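Local coordinates for tail spike protein (Acinetobacter phage vB_AbaP_AS12, PDB 6EU4) that probably recognises and cleaves the capsular polysaccharide of its Acinetobacter baumannii host, as a trimeric tailspike, at residues 41-45 with 92-97; 128-132 with 151-157; 494-500 with 520-526; 532-538 with 550-556. All coordinates share one frame; numbering follows the deposited sequence.

Contact 1 of 4, residues 41-45 with 92-97; sequences KGYYQ and EHAGAK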
# COMPACT_ATOMS: atom_id res chain seq x y z
N LYS A 41 25.97 29.31 37.29
CA LYS A 41 25.83 30.05 36.04
C LYS A 41 26.03 29.13 34.84
O LYS A 41 25.25 29.14 33.88
CB LYS A 41 26.83 31.20 35.98
CG LYS A 41 26.67 32.23 37.07
CD LYS A 41 27.70 33.34 36.87
CE LYS A 41 27.78 34.27 38.03
NZ LYS A 41 28.88 35.28 37.84
N GLY A 42 27.10 28.34 34.87
CA GLY A 42 27.38 27.40 33.80
C GLY A 42 28.30 26.32 34.32
O GLY A 42 28.94 26.49 35.36
N TYR A 43 28.32 25.19 33.62
CA TYR A 43 29.17 24.09 34.06
C TYR A 43 30.62 24.53 34.08
O TYR A 43 31.35 24.34 35.07
CB TYR A 43 28.98 22.86 33.16
CG TYR A 43 29.53 21.58 33.75
CD1 TYR A 43 30.89 21.31 33.72
CD2 TYR A 43 28.69 20.64 34.34
CE1 TYR A 43 31.41 20.15 34.26
CE2 TYR A 43 29.20 19.46 34.88
CZ TYR A 43 30.57 19.23 34.84
OH TYR A 43 31.10 18.07 35.36
N TYR A 44 31.06 25.17 32.99
CA TYR A 44 32.38 25.75 32.86
C TYR A 44 32.27 27.27 32.74
O TYR A 44 31.21 27.81 32.41
CB TYR A 44 33.09 25.21 31.61
CG TYR A 44 33.23 23.71 31.53
CD1 TYR A 44 34.12 23.03 32.36
CD2 TYR A 44 32.50 22.96 30.61
CE1 TYR A 44 34.26 21.67 32.29
CE2 TYR A 44 32.63 21.59 30.53
CZ TYR A 44 33.52 20.95 31.37
OH TYR A 44 33.67 19.59 31.29
N GLN A 45 33.38 27.95 33.00
CA GLN A 45 33.47 29.35 32.62
C GLN A 45 33.40 29.46 31.10
O GLN A 45 34.07 28.69 30.40
CB GLN A 45 34.78 29.96 33.13
CG GLN A 45 34.86 31.47 32.93
CD GLN A 45 36.07 32.09 33.58
OE1 GLN A 45 36.47 31.69 34.67
NE2 GLN A 45 36.68 33.06 32.90
N GLU A 92 25.60 19.08 28.26
CA GLU A 92 26.27 20.19 28.94
C GLU A 92 26.15 20.10 30.45
O GLU A 92 27.08 20.51 31.17
CB GLU A 92 25.68 21.54 28.48
CG GLU A 92 25.83 21.89 27.03
CD GLU A 92 24.67 21.35 26.18
OE1 GLU A 92 24.62 20.13 25.95
OE2 GLU A 92 23.81 22.16 25.75
N HIS A 93 25.02 19.60 30.97
CA HIS A 93 24.82 19.52 32.41
C HIS A 93 25.77 18.54 33.08
O HIS A 93 25.97 18.62 34.30
CB HIS A 93 23.37 19.14 32.72
CG HIS A 93 22.39 20.23 32.40
ND1 HIS A 93 21.53 20.16 31.33
CD2 HIS A 93 22.15 21.41 33.01
CE1 HIS A 93 20.80 21.26 31.29
NE2 HIS A 93 21.16 22.04 32.30
N ALA A 94 26.36 17.63 32.31
CA ALA A 94 27.32 16.67 32.82
C ALA A 94 28.75 17.02 32.41
O ALA A 94 29.67 16.25 32.70
CB ALA A 94 26.96 15.27 32.33
N GLY A 95 28.95 18.17 31.77
CA GLY A 95 30.29 18.62 31.40
C GLY A 95 30.65 18.51 29.94
O GLY A 95 31.84 18.67 29.60
N ALA A 96 29.69 18.24 29.06
CA ALA A 96 29.97 18.27 27.63
C ALA A 96 30.23 19.71 27.20
O ALA A 96 29.85 20.66 27.88
CB ALA A 96 28.79 17.71 26.82
N LYS A 97 30.87 19.86 26.06
CA LYS A 97 31.02 21.17 25.43
C LYS A 97 30.39 21.14 24.04
O LYS A 97 30.44 20.12 23.34
CB LYS A 97 32.49 21.60 25.34
CG LYS A 97 33.11 21.85 26.71
CD LYS A 97 34.48 22.53 26.62
CE LYS A 97 35.14 22.60 27.98
NZ LYS A 97 36.44 23.31 27.92

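Contact 2 of 4, residues 128-132 with 151-157; sequences SVPVY and KTTNNTL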
# COMPACT_ATOMS: atom_id res chain seq x y z
N SER A 128 35.37 10.41 21.50
CA SER A 128 36.49 9.54 21.15
C SER A 128 36.15 8.06 21.28
O SER A 128 36.96 7.22 20.87
CB SER A 128 37.69 9.85 22.03
OG SER A 128 37.47 9.35 23.34
N VAL A 129 34.99 7.74 21.86
CA VAL A 129 34.52 6.36 21.96
C VAL A 129 33.05 6.34 21.57
O VAL A 129 32.40 7.40 21.50
CB VAL A 129 34.73 5.79 23.39
CG1 VAL A 129 36.23 5.64 23.69
CG2 VAL A 129 34.07 6.67 24.43
N PRO A 130 32.49 5.17 21.30
CA PRO A 130 31.04 5.09 21.10
C PRO A 130 30.32 5.47 22.38
O PRO A 130 30.86 5.34 23.49
CB PRO A 130 30.80 3.62 20.74
CG PRO A 130 32.17 3.05 20.43
CD PRO A 130 33.10 3.83 21.29
N VAL A 131 29.07 5.91 22.23
CA VAL A 131 28.17 6.12 23.37
C VAL A 131 26.99 5.19 23.19
O VAL A 131 26.57 4.92 22.06
CB VAL A 131 27.72 7.59 23.50
CG1 VAL A 131 28.95 8.48 23.78
CG2 VAL A 131 26.98 8.08 22.25
N TYR A 132 26.50 4.64 24.29
CA TYR A 132 25.44 3.66 24.23
C TYR A 132 24.20 4.15 24.96
O TYR A 132 24.24 5.02 25.82
CB TYR A 132 25.92 2.31 24.82
CG TYR A 132 26.16 2.31 26.31
CD1 TYR A 132 25.11 2.11 27.21
CD2 TYR A 132 27.43 2.53 26.82
CE1 TYR A 132 25.34 2.12 28.58
CE2 TYR A 132 27.66 2.54 28.19
CZ TYR A 132 26.61 2.32 29.05
OH TYR A 132 26.82 2.34 30.40
N LYS A 151 32.26 11.43 15.88
CA LYS A 151 33.24 10.51 16.43
C LYS A 151 34.58 10.72 15.74
O LYS A 151 34.65 10.74 14.51
CB LYS A 151 32.77 9.07 16.26
CG LYS A 151 33.76 8.10 16.84
CD LYS A 151 33.07 6.95 17.51
CE LYS A 151 34.06 6.06 18.23
NZ LYS A 151 34.60 5.06 17.32
N THR A 152 35.65 10.84 16.54
CA THR A 152 36.95 11.28 16.05
C THR A 152 37.99 10.17 15.98
O THR A 152 39.15 10.43 15.62
CB THR A 152 37.51 12.39 16.94
OG1 THR A 152 37.76 11.86 18.25
CG2 THR A 152 36.51 13.54 17.05
N THR A 153 37.63 8.96 16.36
CA THR A 153 38.54 7.82 16.41
C THR A 153 37.81 6.58 15.92
O THR A 153 36.59 6.60 15.70
CB THR A 153 39.03 7.51 17.82
OG1 THR A 153 37.94 6.90 18.54
CG2 THR A 153 39.50 8.77 18.56
N ASN A 154 38.56 5.48 15.83
CA ASN A 154 37.97 4.17 15.61
C ASN A 154 37.88 3.36 16.90
O ASN A 154 37.74 2.13 16.85
CB ASN A 154 38.78 3.40 14.56
CG ASN A 154 38.85 4.14 13.23
OD1 ASN A 154 39.92 4.59 12.81
ND2 ASN A 154 37.70 4.32 12.59
N ASN A 155 37.94 4.02 18.06
CA ASN A 155 37.93 3.31 19.33
C ASN A 155 36.56 2.69 19.58
O ASN A 155 35.53 3.14 19.05
CB ASN A 155 38.28 4.24 20.48
CG ASN A 155 39.70 4.73 20.42
OD1 ASN A 155 40.53 4.18 19.71
ND2 ASN A 155 39.97 5.79 21.16
N THR A 156 36.55 1.65 20.41
CA THR A 156 35.35 0.91 20.74
C THR A 156 34.98 1.10 22.21
O THR A 156 35.73 1.67 23.01
CB THR A 156 35.52 -0.59 20.47
OG1 THR A 156 36.41 -1.17 21.44
CG2 THR A 156 36.09 -0.85 19.08
N LEU A 157 33.81 0.57 22.58
CA LEU A 157 33.51 0.36 23.98
C LEU A 157 34.44 -0.71 24.55
O LEU A 157 35.11 -1.45 23.82
CB LEU A 157 32.05 -0.05 24.17
CG LEU A 157 30.98 0.97 23.75
CD1 LEU A 157 29.59 0.33 23.73
CD2 LEU A 157 31.02 2.14 24.71
O HOH W 1 39.36 7.43 23.69

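Contact 3 of 4, residues 494-500 with 520-526; sequences LGNAVLV and YLVQQWS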
# COMPACT_ATOMS: atom_id res chain seq x y z
N LEU A 494 2.95 -20.85 -30.38
CA LEU A 494 1.54 -20.74 -30.03
C LEU A 494 0.97 -22.13 -29.74
O LEU A 494 1.42 -23.13 -30.31
CB LEU A 494 0.74 -20.09 -31.17
CG LEU A 494 1.09 -18.65 -31.57
CD1 LEU A 494 0.40 -18.31 -32.87
CD2 LEU A 494 0.69 -17.67 -30.48
N GLY A 495 0.01 -22.18 -28.82
CA GLY A 495 -0.70 -23.41 -28.51
C GLY A 495 -2.03 -23.43 -29.24
O GLY A 495 -2.07 -23.46 -30.48
N ASN A 496 -3.12 -23.43 -28.49
CA ASN A 496 -4.44 -23.25 -29.07
C ASN A 496 -4.63 -21.76 -29.33
O ASN A 496 -4.61 -20.97 -28.39
CB ASN A 496 -5.50 -23.77 -28.11
CG ASN A 496 -5.31 -25.23 -27.77
OD1 ASN A 496 -5.55 -26.11 -28.59
ND2 ASN A 496 -4.89 -25.50 -26.55
N ALA A 497 -4.81 -21.39 -30.60
CA ALA A 497 -4.84 -19.98 -30.98
C ALA A 497 -5.60 -19.79 -32.29
O ALA A 497 -5.51 -20.62 -33.20
CB ALA A 497 -3.41 -19.42 -31.15
N VAL A 498 -6.30 -18.66 -32.40
CA VAL A 498 -6.93 -18.25 -33.65
C VAL A 498 -6.01 -17.28 -34.38
O VAL A 498 -5.50 -16.32 -33.78
CB VAL A 498 -8.30 -17.60 -33.40
CG1 VAL A 498 -8.93 -17.21 -34.74
CG2 VAL A 498 -9.22 -18.55 -32.60
N LEU A 499 -5.82 -17.52 -35.67
CA LEU A 499 -4.96 -16.75 -36.56
C LEU A 499 -5.80 -16.17 -37.70
O LEU A 499 -6.78 -16.78 -38.15
CB LEU A 499 -3.86 -17.64 -37.16
CG LEU A 499 -3.25 -18.69 -36.21
CD1 LEU A 499 -2.35 -19.62 -36.98
CD2 LEU A 499 -2.50 -18.00 -35.09
N VAL A 500 -5.38 -15.02 -38.19
CA VAL A 500 -5.96 -14.46 -39.41
C VAL A 500 -4.83 -14.10 -40.35
O VAL A 500 -3.80 -13.55 -39.94
CB VAL A 500 -6.87 -13.23 -39.14
CG1 VAL A 500 -6.11 -12.10 -38.42
CG2 VAL A 500 -7.47 -12.74 -40.44
N TYR A 520 -7.53 -16.00 -44.92
CA TYR A 520 -7.83 -17.13 -44.04
C TYR A 520 -8.14 -16.72 -42.62
O TYR A 520 -7.60 -15.74 -42.09
CB TYR A 520 -6.67 -18.12 -43.94
CG TYR A 520 -6.51 -19.07 -45.09
CD1 TYR A 520 -5.93 -18.66 -46.29
CD2 TYR A 520 -6.90 -20.40 -44.97
CE1 TYR A 520 -5.77 -19.55 -47.34
CE2 TYR A 520 -6.73 -21.29 -46.01
CZ TYR A 520 -6.18 -20.86 -47.19
OH TYR A 520 -6.02 -21.75 -48.24
N LEU A 521 -9.02 -17.49 -41.99
CA LEU A 521 -9.04 -17.70 -40.55
C LEU A 521 -8.59 -19.12 -40.29
O LEU A 521 -8.98 -20.04 -41.02
CB LEU A 521 -10.43 -17.47 -39.97
CG LEU A 521 -10.89 -16.02 -39.91
CD1 LEU A 521 -12.38 -15.94 -39.61
CD2 LEU A 521 -10.09 -15.29 -38.85
N VAL A 522 -7.74 -19.30 -39.28
CA VAL A 522 -7.22 -20.61 -38.90
C VAL A 522 -7.37 -20.78 -37.40
O VAL A 522 -6.96 -19.90 -36.63
CB VAL A 522 -5.74 -20.78 -39.31
CG1 VAL A 522 -5.22 -22.16 -38.88
CG2 VAL A 522 -5.55 -20.56 -40.82
N GLN A 523 -7.97 -21.88 -36.98
CA GLN A 523 -7.94 -22.30 -35.59
C GLN A 523 -6.81 -23.31 -35.46
O GLN A 523 -6.85 -24.35 -36.11
CB GLN A 523 -9.26 -22.93 -35.16
CG GLN A 523 -9.20 -23.60 -33.77
CD GLN A 523 -9.24 -22.58 -32.65
OE1 GLN A 523 -10.19 -21.81 -32.52
NE2 GLN A 523 -8.20 -22.56 -31.83
N GLN A 524 -5.83 -23.00 -34.62
CA GLN A 524 -4.80 -23.98 -34.26
C GLN A 524 -5.13 -24.58 -32.90
O GLN A 524 -5.55 -23.87 -31.98
CB GLN A 524 -3.41 -23.35 -34.23
CG GLN A 524 -2.34 -24.33 -33.73
CD GLN A 524 -0.94 -23.81 -33.96
OE1 GLN A 524 -0.53 -23.66 -35.10
NE2 GLN A 524 -0.21 -23.55 -32.88
N TRP A 525 -4.99 -25.89 -32.79
CA TRP A 525 -5.03 -26.57 -31.51
C TRP A 525 -3.66 -27.16 -31.22
O TRP A 525 -2.89 -27.49 -32.13
CB TRP A 525 -6.06 -27.69 -31.50
CG TRP A 525 -7.51 -27.27 -31.54
CD1 TRP A 525 -8.28 -26.97 -30.48
CD2 TRP A 525 -8.36 -27.18 -32.70
NE1 TRP A 525 -9.56 -26.67 -30.89
CE2 TRP A 525 -9.63 -26.79 -32.25
CE3 TRP A 525 -8.16 -27.36 -34.07
CZ2 TRP A 525 -10.72 -26.63 -33.11
CZ3 TRP A 525 -9.24 -27.17 -34.93
CH2 TRP A 525 -10.50 -26.81 -34.44
N SER A 526 -3.39 -27.35 -29.93
CA SER A 526 -2.10 -27.86 -29.47
C SER A 526 -2.26 -28.53 -28.12
O SER A 526 -3.07 -28.13 -27.29
CB SER A 526 -1.08 -26.72 -29.35
OG SER A 526 0.13 -27.22 -28.86
O HOH W 2 1.84 -25.81 -30.47

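Contact 4 of 4, residues 532-538 with 550-556; sequences NSYNAQL and WLRTGDY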
# COMPACT_ATOMS: atom_id res chain seq x y z
N ASN A 532 8.23 -29.75 -28.74
CA ASN A 532 7.42 -30.74 -29.42
C ASN A 532 5.99 -30.63 -28.93
O ASN A 532 5.74 -30.25 -27.79
CB ASN A 532 7.93 -32.17 -29.17
CG ASN A 532 9.22 -32.47 -29.92
OD1 ASN A 532 9.22 -32.58 -31.14
ND2 ASN A 532 10.32 -32.58 -29.19
N SER A 533 5.04 -30.96 -29.81
CA SER A 533 3.63 -30.81 -29.49
C SER A 533 2.77 -31.62 -30.45
O SER A 533 3.16 -31.88 -31.59
CB SER A 533 3.19 -29.34 -29.54
OG SER A 533 3.54 -28.72 -30.77
N TYR A 534 1.61 -32.04 -29.95
CA TYR A 534 0.50 -32.45 -30.80
C TYR A 534 -0.20 -31.20 -31.31
O TYR A 534 -0.37 -30.23 -30.57
CB TYR A 534 -0.52 -33.28 -30.01
CG TYR A 534 0.02 -34.59 -29.52
CD1 TYR A 534 -0.01 -35.70 -30.34
CD2 TYR A 534 0.54 -34.72 -28.24
CE1 TYR A 534 0.49 -36.92 -29.90
CE2 TYR A 534 1.04 -35.92 -27.80
CZ TYR A 534 1.00 -37.01 -28.64
OH TYR A 534 1.49 -38.23 -28.25
N ASN A 535 -0.63 -31.24 -32.57
CA ASN A 535 -1.32 -30.10 -33.14
C ASN A 535 -2.42 -30.53 -34.10
O ASN A 535 -2.42 -31.64 -34.64
CB ASN A 535 -0.37 -29.16 -33.90
CG ASN A 535 0.63 -28.48 -32.98
OD1 ASN A 535 1.74 -28.96 -32.78
ND2 ASN A 535 0.22 -27.36 -32.40
N ALA A 536 -3.36 -29.62 -34.29
CA ALA A 536 -4.37 -29.72 -35.34
C ALA A 536 -4.69 -28.32 -35.81
O ALA A 536 -4.55 -27.35 -35.05
CB ALA A 536 -5.63 -30.42 -34.84
N GLN A 537 -5.14 -28.20 -37.05
CA GLN A 537 -5.56 -26.91 -37.57
C GLN A 537 -6.82 -27.08 -38.41
O GLN A 537 -6.96 -28.06 -39.15
CB GLN A 537 -4.47 -26.23 -38.41
CG GLN A 537 -3.22 -25.83 -37.62
CD GLN A 537 -2.15 -25.19 -38.50
OE1 GLN A 537 -2.03 -25.51 -39.67
NE2 GLN A 537 -1.40 -24.25 -37.93
N LEU A 538 -7.74 -26.13 -38.24
CA LEU A 538 -8.91 -25.94 -39.09
C LEU A 538 -8.72 -24.63 -39.83
O LEU A 538 -8.59 -23.57 -39.20
CB LEU A 538 -10.18 -25.89 -38.24
CG LEU A 538 -11.47 -25.39 -38.91
CD1 LEU A 538 -11.83 -26.19 -40.14
CD2 LEU A 538 -12.61 -25.40 -37.89
N TRP A 550 -10.73 -26.97 -44.32
CA TRP A 550 -9.58 -27.85 -44.32
C TRP A 550 -9.16 -28.21 -42.89
O TRP A 550 -9.14 -27.34 -42.01
CB TRP A 550 -8.38 -27.17 -44.99
CG TRP A 550 -8.62 -26.70 -46.40
CD1 TRP A 550 -9.23 -25.53 -46.79
CD2 TRP A 550 -8.20 -27.35 -47.60
NE1 TRP A 550 -9.22 -25.44 -48.16
CE2 TRP A 550 -8.58 -26.54 -48.68
CE3 TRP A 550 -7.53 -28.56 -47.87
CZ2 TRP A 550 -8.34 -26.88 -50.01
CZ3 TRP A 550 -7.27 -28.89 -49.19
CH2 TRP A 550 -7.69 -28.06 -50.25
N LEU A 551 -8.78 -29.48 -42.70
CA LEU A 551 -8.24 -29.98 -41.45
C LEU A 551 -6.88 -30.64 -41.68
O LEU A 551 -6.67 -31.32 -42.69
CB LEU A 551 -9.17 -31.02 -40.82
CG LEU A 551 -10.55 -30.51 -40.38
CD1 LEU A 551 -11.39 -31.67 -39.85
CD2 LEU A 551 -10.44 -29.45 -39.30
N ARG A 552 -5.97 -30.47 -40.72
CA ARG A 552 -4.77 -31.30 -40.70
C ARG A 552 -4.31 -31.47 -39.25
O ARG A 552 -4.72 -30.74 -38.36
CB ARG A 552 -3.64 -30.72 -41.55
CG ARG A 552 -3.03 -29.40 -41.02
CD ARG A 552 -1.75 -29.05 -41.80
NE ARG A 552 -1.22 -27.76 -41.37
CZ ARG A 552 -0.15 -27.17 -41.90
NH1 ARG A 552 0.55 -27.75 -42.87
NH2 ARG A 552 0.22 -25.99 -41.44
N THR A 553 -3.47 -32.49 -39.03
CA THR A 553 -2.94 -32.79 -37.72
C THR A 553 -1.43 -32.94 -37.80
O THR A 553 -0.87 -33.27 -38.85
CB THR A 553 -3.52 -34.08 -37.14
OG1 THR A 553 -3.31 -35.14 -38.06
CG2 THR A 553 -5.01 -33.93 -36.86
N GLY A 554 -0.80 -32.73 -36.65
CA GLY A 554 0.62 -32.97 -36.49
C GLY A 554 0.88 -33.78 -35.24
O GLY A 554 0.54 -33.37 -34.13
N ASP A 555 1.47 -34.96 -35.42
CA ASP A 555 1.80 -35.83 -34.31
C ASP A 555 3.01 -35.27 -33.56
O ASP A 555 3.83 -34.54 -34.13
CB ASP A 555 2.06 -37.24 -34.83
CG ASP A 555 2.00 -38.33 -33.76
OD1 ASP A 555 1.70 -38.05 -32.57
OD2 ASP A 555 2.27 -39.51 -34.14
N TYR A 556 3.08 -35.59 -32.28
CA TYR A 556 4.20 -35.19 -31.44
C TYR A 556 5.51 -35.71 -32.04
O TYR A 556 5.68 -36.92 -32.22
CB TYR A 556 3.98 -35.76 -30.05
CG TYR A 556 4.92 -35.28 -28.97
CD1 TYR A 556 6.15 -35.89 -28.77
CD2 TYR A 556 4.56 -34.23 -28.15
CE1 TYR A 556 7.01 -35.46 -27.77
CE2 TYR A 556 5.41 -33.79 -27.14
CZ TYR A 556 6.63 -34.42 -26.95
OH TYR A 556 7.48 -33.99 -25.96
O HOH W 3 2.49 -39.64 -30.53

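Contact 1 of 4, residues 41-45 with 92-97
Y43 and Y44, in the loop after strand 37-40, clasp the turn at G95 that closes a 3-10 segment, on the way from the N-terminal mixed sheet to the parallel beta-helix of the tailspike. Followed outward, the Y43 side chain brushes this turn along most of its length. CB and CG lie near E92 O, CD2 turns toward H93 O, and CE2 comes 3.4 Å from H93 O at the ring edge. Over the ring centre sits G95 CA, a CH-pi contact 3.4 Å from the ring centroid, so G95 packs its CA, with its N beside it, against one face of the ring. CG stands anti to the backbone N (chi1 -165°), which carries the ring out over the turn. At the tip, Y43 OH passes near A94 and is hydrogen-bonded to the backbone O of G73, outside the two segments.

The positive phi of G95 (106°) suits glycine. The turn itself is pinned by the bond from G95 N to E92 O. Behind the turn, A94 and A96 pack on helix 106-113. The Y44 ring is packed on both faces: CD1 of Y43 lies over the centre of one, and K97 CE is offset toward the rim of the other. The extended lysine chain crosses the tyrosine at about a right angle and brings NZ to 4.8 Å from the Y44 ring centroid, almost on the ring normal, a cation-pi contact. The phenol end of Y44 is fixed in turn: its OH donates to G95 O at 2.7 Å, in the carbonyl plane and on a lone pair.

Contact 2 of 4, residues 128-132 with 151-157
S128 O is met by two side chains of the 151-157 loop. T153 OG1 donates to it at 2.5 Å, a short bond that comes in from above the carbonyl plane, while N155 ND2 adds a weak one at 3.3 Å. Next along, P130 packs its CD against N155 O and the carbonyl carbon of T156, and its CB meets L157 CG at 4.0 Å. The CD2 branch of L157 reaches P130 O and the edge of the Y132 ring.

A second shell holds the loop in shape. T153 OG1 also accepts from N155 N at 2.9 Å, an ST turn that sets the hydroxyl facing S128. K151, bent at chi2 (142°) and chi4, lays CE along the V129-P130 peptide and curls NZ back to N155 O (2.7 Å) and T153 O (3.0 Å); D174 gives the ammonium a salt bridge. A water links S128 OG to N155 ND2, weakly at the amide, and D104 also bonds that hydroxyl.

The contact lies near the start of the parallel beta-helix, with P130 and L157 against V178 of strand 175-179 and V131 on helix 106-113.

Contact 3 of 4, residues 494-500 with 520-526
N496 OD1 lies at the edge of the W525 ring, near its plane, while one ring face carries the aliphatic part of Q523, CG lying 3.3 Å above the plane and offset toward the rim. W525 NE1 bonds Q523 OE1 of the third subunit; reciprocally, OE1 of Q523 accepts from W525 of the second. The amide of N496 spans the strand end: OD1 accepts from S526 N at 2.8 Å, the donor standing well above the carbonyl plane, and ND2 reaches S526 O only weakly. The Q524 amide is turned so that NE2 donates in its own plane to a lone pair of G495 O at 3.0 Å; CG anti to the backbone N (chi1 175°) and an extended chain carry it there. L490 O is a second acceptor for NE2, and OE1 accepts from Q537.

Between these ends, A497 pairs with Q524 and L499 with V522 through reciprocal backbone bonds. Q524 O is gripped twice, by A497 N and by Q523 NE2, from opposite faces of its plane. A497, L499, V522 and Q524 share one face of the sheet; V498, V500, L521 and Q523 share the other, where L521 CD2 meets V500 CB at 3.8 Å. The two strands run antiparallel at 167°. N496 and A497 also pair antiparallel with a strand of the third subunit, so the sheet runs on across the interface: an intermolecular antiparallel beta-sheet.

Contact 4 of 4, residues 532-538 with 550-556
Y556, Q537 and R552 have the most surface buried by the contact, in a beta hairpin of strands 535-542 and 547-554. At its open end, the Y556 ring takes CB of N532 over one face, a CH-pi contact 3.6 Å from the centroid, while its own CB sits over the centre of the Y534 ring, also at 3.6 Å. CG anti to the backbone N (chi1 -170°) swings the ring on to N532, while CB stays over Y534. The two tyrosine rings meet obliquely, their planes at 40°.

Farther along, Q537 and R552 form a hydrogen-bonded pair, and their side chains run side by side, pointing the same way. R552 grips OE1 of Q537 with NE and NH2, each at 2.9 Å and both from the same face of the amide, with the oxygen in the guanidinium plane. Both bonds end on one oxygen; NH2 has a further partner in T488 OG1, and Y560 adds a cation-pi contact. Q537 NE2 is used elsewhere, by I487 O and Q524 OE1, which places the amide.

On the opposite face of the hairpin, L551 CD2 meets L538 CD1 at 3.6 Å, and A536 lies beside T553. N535 and G554 pair through two backbone bonds. Beyond them, a water joins Y534 OH to D555 OD1, 2.9 Å from the hydroxyl and 2.7 Å from the carboxylate oxygen.

In the fold
The four contacts follow one another along the chain without overlap and fall into two pairs on opposite sides of the centre of the elongated chain. Contacts 1 and 2, with centres 21 Å apart, do not touch; helix 106-113 lies against residues of both, near the start of the parallel beta-helix. Contacts 3 and 4, centres 11 Å apart, share the C-terminal sheet, where strands 520-526 and 535-542 are neighbours and W525 N meets A536 O at 2.7 Å. Between contacts 1 and 4 the centres lie 92 Å apart. Contacts 3 and 4 both touch the third subunit, so this sheet forms part of the trimer interface.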